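Local atomic coordinates of hydroxylase (Rhodococcus sp., PDB entry 2OR0), a protein that is probably a flavin-dependent hydroxylase of the acyl-CoA dehydrogenase-like superfamily, using reduced flavin and molecular oxygen to introduce one oxygen atom into a substrate. Residues L56-G61 / D124-M129; L49-A54 / T158-W163. One frame throughout, in Å; residues are numbered along the deposited sequence.

Contact 1. Residues L56-G61 / D124-M129; sequences LLRDSG and DNDTWM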
ATOM      1  N   LEU A  56       5.088  15.194  -9.043  1.00 36.72           N
ATOM      2  CA  LEU A  56       4.157  14.586  -9.987  1.00 37.10           C
ATOM      3  C   LEU A  56       2.988  13.881  -9.303  1.00 37.36           C
ATOM      4  O   LEU A  56       1.845  14.024  -9.728  1.00 37.66           O
ATOM      5  CB  LEU A  56       4.909  13.618 -10.910  1.00 37.28           C
ATOM      6  CG  LEU A  56       5.857  14.353 -11.873  1.00 37.70           C
ATOM      7  CD1 LEU A  56       6.709  13.383 -12.645  1.00 37.88           C
ATOM      8  CD2 LEU A  56       5.089  15.248 -12.808  1.00 37.09           C
ATOM      9  N   LEU A  57       3.261  13.136  -8.237  1.00 36.90           N
ATOM     10  CA  LEU A  57       2.185  12.508  -7.469  1.00 37.14           C
ATOM     11  C   LEU A  57       1.360  13.507  -6.671  1.00 37.04           C
ATOM     12  O   LEU A  57       0.137  13.377  -6.605  1.00 36.24           O
ATOM     13  CB  LEU A  57       2.723  11.446  -6.491  1.00 36.97           C
ATOM     14  CG  LEU A  57       3.506  10.267  -7.052  1.00 37.48           C
ATOM     15  CD1 LEU A  57       4.098   9.483  -5.883  1.00 37.91           C
ATOM     16  CD2 LEU A  57       2.615   9.378  -7.944  1.00 37.96           C
ATOM     17  N   ARG A  58       2.030  14.466  -6.028  1.00 37.30           N
ATOM     18  CA  ARG A  58       1.337  15.434  -5.188  1.00 38.33           C
ATOM     19  C   ARG A  58       0.373  16.265  -6.032  1.00 38.21           C
ATOM     20  O   ARG A  58      -0.786  16.401  -5.679  1.00 38.18           O
ATOM     21  CB  ARG A  58       2.319  16.359  -4.457  1.00 38.37           C
ATOM     22  CG  ARG A  58       1.708  17.071  -3.233  1.00 38.22           C
ATOM     23  CD  ARG A  58       2.753  17.917  -2.520  1.00 38.87           C
ATOM     24  NE  ARG A  58       3.933  17.129  -2.131  1.00 40.20           N
ATOM     25  CZ  ARG A  58       4.156  16.638  -0.909  1.00 40.74           C
ATOM     26  NH1 ARG A  58       3.307  16.856   0.083  1.00 40.42           N
ATOM     27  NH2 ARG A  58       5.254  15.942  -0.667  1.00 41.33           N
ATOM     28  N   ASP A  59       0.872  16.790  -7.148  1.00 38.55           N
ATOM     29  CA  ASP A  59       0.086  17.627  -8.061  1.00 39.47           C
ATOM     30  C   ASP A  59      -1.057  16.900  -8.761  1.00 39.41           C
ATOM     31  O   ASP A  59      -2.039  17.531  -9.155  1.00 39.79           O
ATOM     32  CB  ASP A  59       0.990  18.236  -9.139  1.00 40.06           C
ATOM     33  CG  ASP A  59       2.028  19.190  -8.566  1.00 42.65           C
ATOM     34  OD1 ASP A  59       1.873  19.644  -7.406  1.00 44.78           O
ATOM     35  OD2 ASP A  59       3.003  19.492  -9.288  1.00 46.83           O
ATOM     36  N   SER A  60      -0.924  15.588  -8.952  1.00 39.00           N
ATOM     37  CA  SER A  60      -1.955  14.797  -9.646  1.00 38.43           C
ATOM     38  C   SER A  60      -3.180  14.603  -8.775  1.00 37.68           C
ATOM     39  O   SER A  60      -4.241  14.205  -9.273  1.00 38.22           O
ATOM     40  CB  SER A  60      -1.403  13.420 -10.016  1.00 39.30           C
ATOM     41  OG  SER A  60      -1.443  12.546  -8.876  1.00 40.58           O
ATOM     42  N   GLY A  61      -3.036  14.874  -7.475  1.00 36.38           N
ATOM     43  CA  GLY A  61      -4.081  14.593  -6.500  1.00 35.14           C
ATOM     44  C   GLY A  61      -4.171  13.137  -6.052  1.00 35.13           C
ATOM     45  O   GLY A  61      -5.107  12.767  -5.353  1.00 34.94           O
ATOM     46  N   ASP A 124      -2.476  23.104   4.664  1.00 45.67           N
ATOM     47  CA  ASP A 124      -2.095  22.517   3.387  1.00 45.48           C
ATOM     48  C   ASP A 124      -2.699  21.110   3.255  1.00 44.82           C
ATOM     49  O   ASP A 124      -2.285  20.176   3.956  1.00 44.61           O
ATOM     50  CB  ASP A 124      -0.575  22.472   3.290  1.00 46.00           C
ATOM     51  CG  ASP A 124      -0.085  22.103   1.908  1.00 48.01           C
ATOM     52  OD1 ASP A 124      -0.898  21.670   1.053  1.00 50.56           O
ATOM     53  OD2 ASP A 124       1.137  22.238   1.679  1.00 49.56           O
ATOM     54  N   ASN A 125      -3.700  20.986   2.376  1.00 43.52           N
ATOM     55  CA  ASN A 125      -4.360  19.710   2.078  1.00 42.36           C
ATOM     56  C   ASN A 125      -3.368  18.664   1.553  1.00 40.87           C
ATOM     57  O   ASN A 125      -3.640  17.477   1.611  1.00 40.72           O
ATOM     58  CB  ASN A 125      -5.450  19.888   1.005  1.00 42.57           C
ATOM     59  CG  ASN A 125      -6.538  20.886   1.403  1.00 43.82           C
ATOM     60  OD1 ASN A 125      -6.889  21.027   2.583  1.00 42.41           O
ATOM     61  ND2 ASN A 125      -7.087  21.576   0.397  1.00 43.98           N
ATOM     62  N   ASP A 126      -2.251  19.127   0.998  1.00 39.56           N
ATOM     63  CA  ASP A 126      -1.275  18.243   0.374  1.00 39.20           C
ATOM     64  C   ASP A 126      -0.153  17.792   1.314  1.00 38.45           C
ATOM     65  O   ASP A 126       0.905  17.354   0.856  1.00 38.67           O
ATOM     66  CB  ASP A 126      -0.681  18.892  -0.883  1.00 39.02           C
ATOM     67  CG  ASP A 126      -1.622  18.822  -2.073  1.00 40.09           C
ATOM     68  OD1 ASP A 126      -2.357  17.816  -2.204  1.00 39.03           O
ATOM     69  OD2 ASP A 126      -1.621  19.776  -2.879  1.00 40.20           O
ATOM     70  N   THR A 127      -0.403  17.885   2.614  1.00 37.74           N
ATOM     71  CA  THR A 127       0.514  17.395   3.637  1.00 37.10           C
ATOM     72  C   THR A 127       0.360  15.883   3.719  1.00 36.57           C
ATOM     73  O   THR A 127      -0.769  15.380   3.867  1.00 37.10           O
ATOM     74  CB  THR A 127       0.198  18.038   5.016  1.00 37.00           C
ATOM     75  OG1 THR A 127       0.355  19.454   4.913  1.00 37.08           O
ATOM     76  CG2 THR A 127       1.134  17.521   6.100  1.00 35.69           C
ATOM     77  N   TRP A 128       1.486  15.169   3.617  1.00 35.58           N
ATOM     78  CA  TRP A 128       1.497  13.697   3.657  1.00 34.25           C
ATOM     79  C   TRP A 128       1.900  13.127   5.007  1.00 34.04           C
ATOM     80  O   TRP A 128       2.724  13.715   5.729  1.00 33.25           O
ATOM     81  CB  TRP A 128       2.459  13.120   2.612  1.00 33.42           C
ATOM     82  CG  TRP A 128       2.123  13.408   1.194  1.00 34.01           C
ATOM     83  CD1 TRP A 128       0.984  14.012   0.707  1.00 32.93           C
ATOM     84  CD2 TRP A 128       2.919  13.066   0.044  1.00 33.41           C
ATOM     85  NE1 TRP A 128       1.046  14.099  -0.668  1.00 32.38           N
ATOM     86  CE2 TRP A 128       2.215  13.519  -1.102  1.00 33.09           C
ATOM     87  CE3 TRP A 128       4.158  12.426  -0.126  1.00 33.30           C
ATOM     88  CZ2 TRP A 128       2.714  13.347  -2.414  1.00 32.45           C
ATOM     89  CZ3 TRP A 128       4.664  12.265  -1.429  1.00 32.70           C
ATOM     90  CH2 TRP A 128       3.927  12.718  -2.555  1.00 33.46           C
HETATM   91  N   MSE A 129       1.325  11.960   5.319  1.00 33.52           N
HETATM   92  CA  MSE A 129       1.726  11.162   6.461  1.00 33.84           C
HETATM   93  C   MSE A 129       2.488   9.914   5.997  1.00 33.19           C
HETATM   94  O   MSE A 129       2.098   9.264   5.014  1.00 32.14           O
HETATM   95  CB  MSE A 129       0.518  10.728   7.290  1.00 32.94           C
HETATM   96  CG  MSE A 129      -0.275  11.863   7.912  1.00 34.58           C
HETATM   97 SE   MSE A 129      -2.020  11.191   8.381  0.75 36.54          SE
HETATM   98  CE  MSE A 129      -2.794  11.709   6.644  1.00 35.66           C
TER
HETATM   99  O   HOH W   1       4.242  16.400   3.236  1.00 34.21           O
HETATM  100  O   HOH W   2      -2.319  18.672  -5.533  1.00 48.58           O

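Contact 2. Residues L49-A54 / T158-W163; sequences LTDAAA and TDHCQW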
ATOM      1  N   LEU A  49      12.357   8.898  -3.679  1.00 31.00           N
ATOM      2  CA  LEU A  49      11.704   9.588  -4.790  1.00 30.94           C
ATOM      3  C   LEU A  49      12.346  10.953  -4.960  1.00 31.76           C
ATOM      4  O   LEU A  49      12.494  11.694  -3.985  1.00 31.13           O
ATOM      5  CB  LEU A  49      10.194   9.769  -4.554  1.00 30.55           C
ATOM      6  CG  LEU A  49       9.247   8.569  -4.544  1.00 30.06           C
ATOM      7  CD1 LEU A  49       7.838   8.976  -4.206  1.00 29.11           C
ATOM      8  CD2 LEU A  49       9.263   7.819  -5.886  1.00 30.96           C
ATOM      9  N   THR A  50      12.746  11.278  -6.184  1.00 32.36           N
ATOM     10  CA  THR A  50      13.222  12.623  -6.483  1.00 34.02           C
ATOM     11  C   THR A  50      12.101  13.622  -6.129  1.00 34.49           C
ATOM     12  O   THR A  50      10.930  13.244  -6.018  1.00 34.17           O
ATOM     13  CB  THR A  50      13.598  12.795  -7.987  1.00 33.61           C
ATOM     14  OG1 THR A  50      12.407  12.770  -8.774  1.00 35.14           O
ATOM     15  CG2 THR A  50      14.541  11.692  -8.475  1.00 33.46           C
ATOM     16  N   ASP A  51      12.457  14.891  -5.943  1.00 35.69           N
ATOM     17  CA  ASP A  51      11.461  15.931  -5.676  1.00 35.85           C
ATOM     18  C   ASP A  51      10.481  16.044  -6.850  1.00 35.87           C
ATOM     19  O   ASP A  51       9.255  16.165  -6.649  1.00 36.17           O
ATOM     20  CB  ASP A  51      12.135  17.275  -5.381  1.00 36.52           C
ATOM     21  CG  ASP A  51      12.808  17.325  -3.985  1.00 38.94           C
ATOM     22  OD1 ASP A  51      12.562  16.447  -3.101  1.00 38.26           O
ATOM     23  OD2 ASP A  51      13.600  18.282  -3.787  1.00 41.71           O
ATOM     24  N   ALA A  52      11.005  15.965  -8.073  1.00 35.33           N
ATOM     25  CA  ALA A  52      10.138  15.930  -9.249  1.00 35.19           C
ATOM     26  C   ALA A  52       9.172  14.732  -9.254  1.00 34.95           C
ATOM     27  O   ALA A  52       8.015  14.900  -9.597  1.00 34.75           O
ATOM     28  CB  ALA A  52      10.953  16.015 -10.565  1.00 35.59           C
ATOM     29  N   ALA A  53       9.628  13.541  -8.843  1.00 34.40           N
ATOM     30  CA  ALA A  53       8.741  12.366  -8.780  1.00 34.01           C
ATOM     31  C   ALA A  53       7.636  12.533  -7.740  1.00 34.27           C
ATOM     32  O   ALA A  53       6.485  12.215  -8.015  1.00 33.29           O
ATOM     33  CB  ALA A  53       9.530  11.061  -8.531  1.00 33.14           C
ATOM     34  N   ALA A  54       7.999  13.018  -6.548  1.00 35.02           N
ATOM     35  CA  ALA A  54       7.032  13.293  -5.486  1.00 35.58           C
ATOM     36  C   ALA A  54       6.052  14.381  -5.923  1.00 36.18           C
ATOM     37  O   ALA A  54       4.846  14.295  -5.632  1.00 36.88           O
ATOM     38  CB  ALA A  54       7.735  13.710  -4.214  1.00 35.06           C
ATOM     39  N   THR A 158       9.006   8.510   3.266  1.00 31.99           N
ATOM     40  CA  THR A 158       9.123   9.295   4.503  1.00 30.83           C
ATOM     41  C   THR A 158       9.780  10.679   4.356  1.00 31.79           C
ATOM     42  O   THR A 158       9.369  11.624   5.042  1.00 30.80           O
ATOM     43  CB  THR A 158       9.765   8.458   5.652  1.00 31.30           C
ATOM     44  OG1 THR A 158       9.368   8.993   6.914  1.00 30.25           O
ATOM     45  CG2 THR A 158      11.293   8.387   5.564  1.00 27.97           C
ATOM     46  N   ASP A 159      10.764  10.798   3.457  1.00 31.61           N
ATOM     47  CA  ASP A 159      11.408  12.086   3.177  1.00 33.22           C
ATOM     48  C   ASP A 159      10.428  13.145   2.681  1.00 33.65           C
ATOM     49  O   ASP A 159      10.731  14.345   2.716  1.00 33.09           O
ATOM     50  CB  ASP A 159      12.522  11.928   2.131  1.00 33.54           C
ATOM     51  CG  ASP A 159      13.690  11.090   2.641  1.00 35.72           C
ATOM     52  OD1 ASP A 159      14.290  11.481   3.662  1.00 35.87           O
ATOM     53  OD2 ASP A 159      14.001  10.039   2.028  1.00 39.49           O
ATOM     54  N   HIS A 160       9.264  12.699   2.197  1.00 33.56           N
ATOM     55  CA  HIS A 160       8.297  13.609   1.581  1.00 33.51           C
ATOM     56  C   HIS A 160       7.067  13.833   2.465  1.00 33.72           C
ATOM     57  O   HIS A 160       6.090  14.483   2.059  1.00 34.29           O
ATOM     58  CB  HIS A 160       7.921  13.072   0.197  1.00 33.28           C
ATOM     59  CG  HIS A 160       9.077  13.024  -0.753  1.00 32.81           C
ATOM     60  ND1 HIS A 160       9.620  14.160  -1.320  1.00 31.78           N
ATOM     61  CD2 HIS A 160       9.806  11.980  -1.226  1.00 31.65           C
ATOM     62  CE1 HIS A 160      10.628  13.815  -2.106  1.00 31.79           C
ATOM     63  NE2 HIS A 160      10.758  12.500  -2.069  1.00 30.90           N
ATOM     64  N   CYS A 161       7.132  13.292   3.679  1.00 33.46           N
ATOM     65  CA  CYS A 161       6.046  13.369   4.638  1.00 33.61           C
ATOM     66  C   CYS A 161       6.417  14.297   5.802  1.00 34.25           C
ATOM     67  O   CYS A 161       7.593  14.397   6.182  1.00 34.14           O
ATOM     68  CB  CYS A 161       5.703  11.979   5.159  1.00 33.10           C
ATOM     69  SG  CYS A 161       5.128  10.809   3.864  1.00 31.90           S
ATOM     70  N   GLN A 162       5.405  14.963   6.356  1.00 34.41           N
ATOM     71  CA  GLN A 162       5.594  15.921   7.448  1.00 34.65           C
ATOM     72  C   GLN A 162       4.990  15.433   8.759  1.00 33.52           C
ATOM     73  O   GLN A 162       5.126  16.085   9.790  1.00 34.27           O
ATOM     74  CB  GLN A 162       5.071  17.312   7.047  1.00 35.40           C
ATOM     75  CG  GLN A 162       6.025  18.072   6.082  1.00 38.39           C
ATOM     76  CD  GLN A 162       7.464  18.212   6.635  1.00 44.86           C
ATOM     77  OE1 GLN A 162       7.678  18.688   7.769  1.00 45.43           O
ATOM     78  NE2 GLN A 162       8.454  17.804   5.829  1.00 46.55           N
ATOM     79  N   TRP A 163       4.330  14.283   8.712  1.00 31.96           N
ATOM     80  CA  TRP A 163       3.771  13.627   9.886  1.00 31.54           C
ATOM     81  C   TRP A 163       3.967  12.112   9.711  1.00 31.15           C
ATOM     82  O   TRP A 163       4.158  11.637   8.589  1.00 30.13           O
ATOM     83  CB  TRP A 163       2.273  13.925  10.031  1.00 31.30           C
ATOM     84  CG  TRP A 163       1.933  15.381  10.321  1.00 32.32           C
ATOM     85  CD1 TRP A 163       1.938  16.419   9.431  1.00 31.70           C
ATOM     86  CD2 TRP A 163       1.556  15.941  11.584  1.00 30.70           C
ATOM     87  NE1 TRP A 163       1.581  17.591  10.059  1.00 29.85           N
ATOM     88  CE2 TRP A 163       1.349  17.329  11.382  1.00 31.68           C
ATOM     89  CE3 TRP A 163       1.376  15.407  12.870  1.00 32.23           C
ATOM     90  CZ2 TRP A 163       0.966  18.191  12.422  1.00 31.05           C
ATOM     91  CZ3 TRP A 163       0.975  16.257  13.897  1.00 31.24           C
ATOM     92  CH2 TRP A 163       0.777  17.634  13.663  1.00 31.36           C
TER

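Contact 1. Residues L56-G61 / D124-M129
The guanidinium of Arg-58 lies flat on the indole of Trp-128, the two planes only 11° apart, in a stacked cation-pi pair. Arg-58 CZ sits 3.8 Å from the centroid of the six-membered ring of Trp-128, close to its normal. NH1 and NH2 spread over different parts of the indole: NH1 of Arg-58 is 3.6 Å from NE1 of Trp-128, whereas NH2 approaches the benzo carbon CE3. The arginine chain leaves helix 51-60 with CG anti to the backbone N (chi1 -161°) and bends at chi3 (-56°), which lays the guanidinium over the ring. Its aliphatic part is used too, since CG of Arg-58 packs 3.8 Å from CB of Asp-126, and CB of Arg-58 touches Trp-128 CZ2.

At the guanidinium edge, NH1 of Arg-58 reaches the backbone O of Asp-126 at 2.6 Å, a bent and weak hydrogen bond. The carboxylate of Asp-126 makes no direct ion pair with this arginine; a water bridges its OD2 to the carbonyl O of Arg-58. A second water accepts from Trp-128 N and, weakly, from Arg-58 NH1. NH2 is held outside the two segments by the carbonyl of His-160, so both terminal nitrogens have carbonyl partners, the one at NH1 weakly bound, while one face rests on the indole. Beside it, Leu-57 CB meets Trp-128 CH2 at 4.3 Å, and Val-102 of helix 93-102 also touches the indole.

The stack joins the last turns of helix 51-60, which ends in a Schellman motif with Gly-61 at positive phi, to the residue that follows a type I beta turn from Asp-124 to Thr-127, opened by an Asx turn at Asp-124.

Contact 2. Residues L49-A54 / T158-W163
NE2 of His-160 donates to the backbone O of Leu-49 over 2.7 Å, with an N-H...O angle of 152°. The oxygen lies near the imidazole plane, but the nitrogen stands above the carbonyl plane, 35° out of it. Since the acceptor belongs to the residue just before the N-cap, the bond fastens the entrance of helix 51-60 to the loop that carries the histidine.

The imidazole is touched on a face as well as along its edge. CB of Ala-54 sits over one face in a CH-pi contact, 3.6 Å from the ring centroid and displaced toward ND1, to which it comes within 3.5 Å. Asp-51 OD1 lies at the edge, 3.4 Å from CE1 of His-160, its carboxylate turned steeply against the ring. That oxygen is salt-bridged to Arg-48; its negative charge may still polarise the imidazole. CB of Leu-49 lies in van der Waals contact, 3.7 Å from NE2 of His-160. The ring is brought to the helix by a side chain whose CG is anti to the carbonyl carbon (chi1 -63°). A leucine in place of His-160 would probably leave the carbonyl of Leu-49 without its donor and Ala-54 CB without the flat ring it rests on.

The helix start has its own cap: Thr-50 OG1 accepts from Ala-53 N at 2.9 Å, and is also bound by Gln-39 of helix 33-46. Leu-49 packs on Ala-94, Ser-95 and Val-98 of helix 93-102. On the other side of the contact, His-160 ends a short 3-10 turn in the connection between strands 145-155 and 163-170, so the contact joins the entrance and first turn of helix 51-60, flanked by helices 33-46 and 93-102, to the beta domain.

From the N terminus the chain passes helix 33-46 and enters helix 51-60, whose N-terminal entrance and first turn supply one half of contact 2 and whose last turns supply one half of contact 1. It then runs through several helices to the loop at 124-129, where contact 1 closes a largely helical excursion. Strands 137-142 and 145-155 follow before 158-163 returns to the start of the same helix and closes the wider loop of contact 2, so the two contacts nest. Besides the arginine that reaches the carbonyl of His-160, Trp-128 O, probably bonded to Gln-162 N, joins them directly. Together they tie both ends of helix 51-60 to neighbouring loops that lead into the beta sheet.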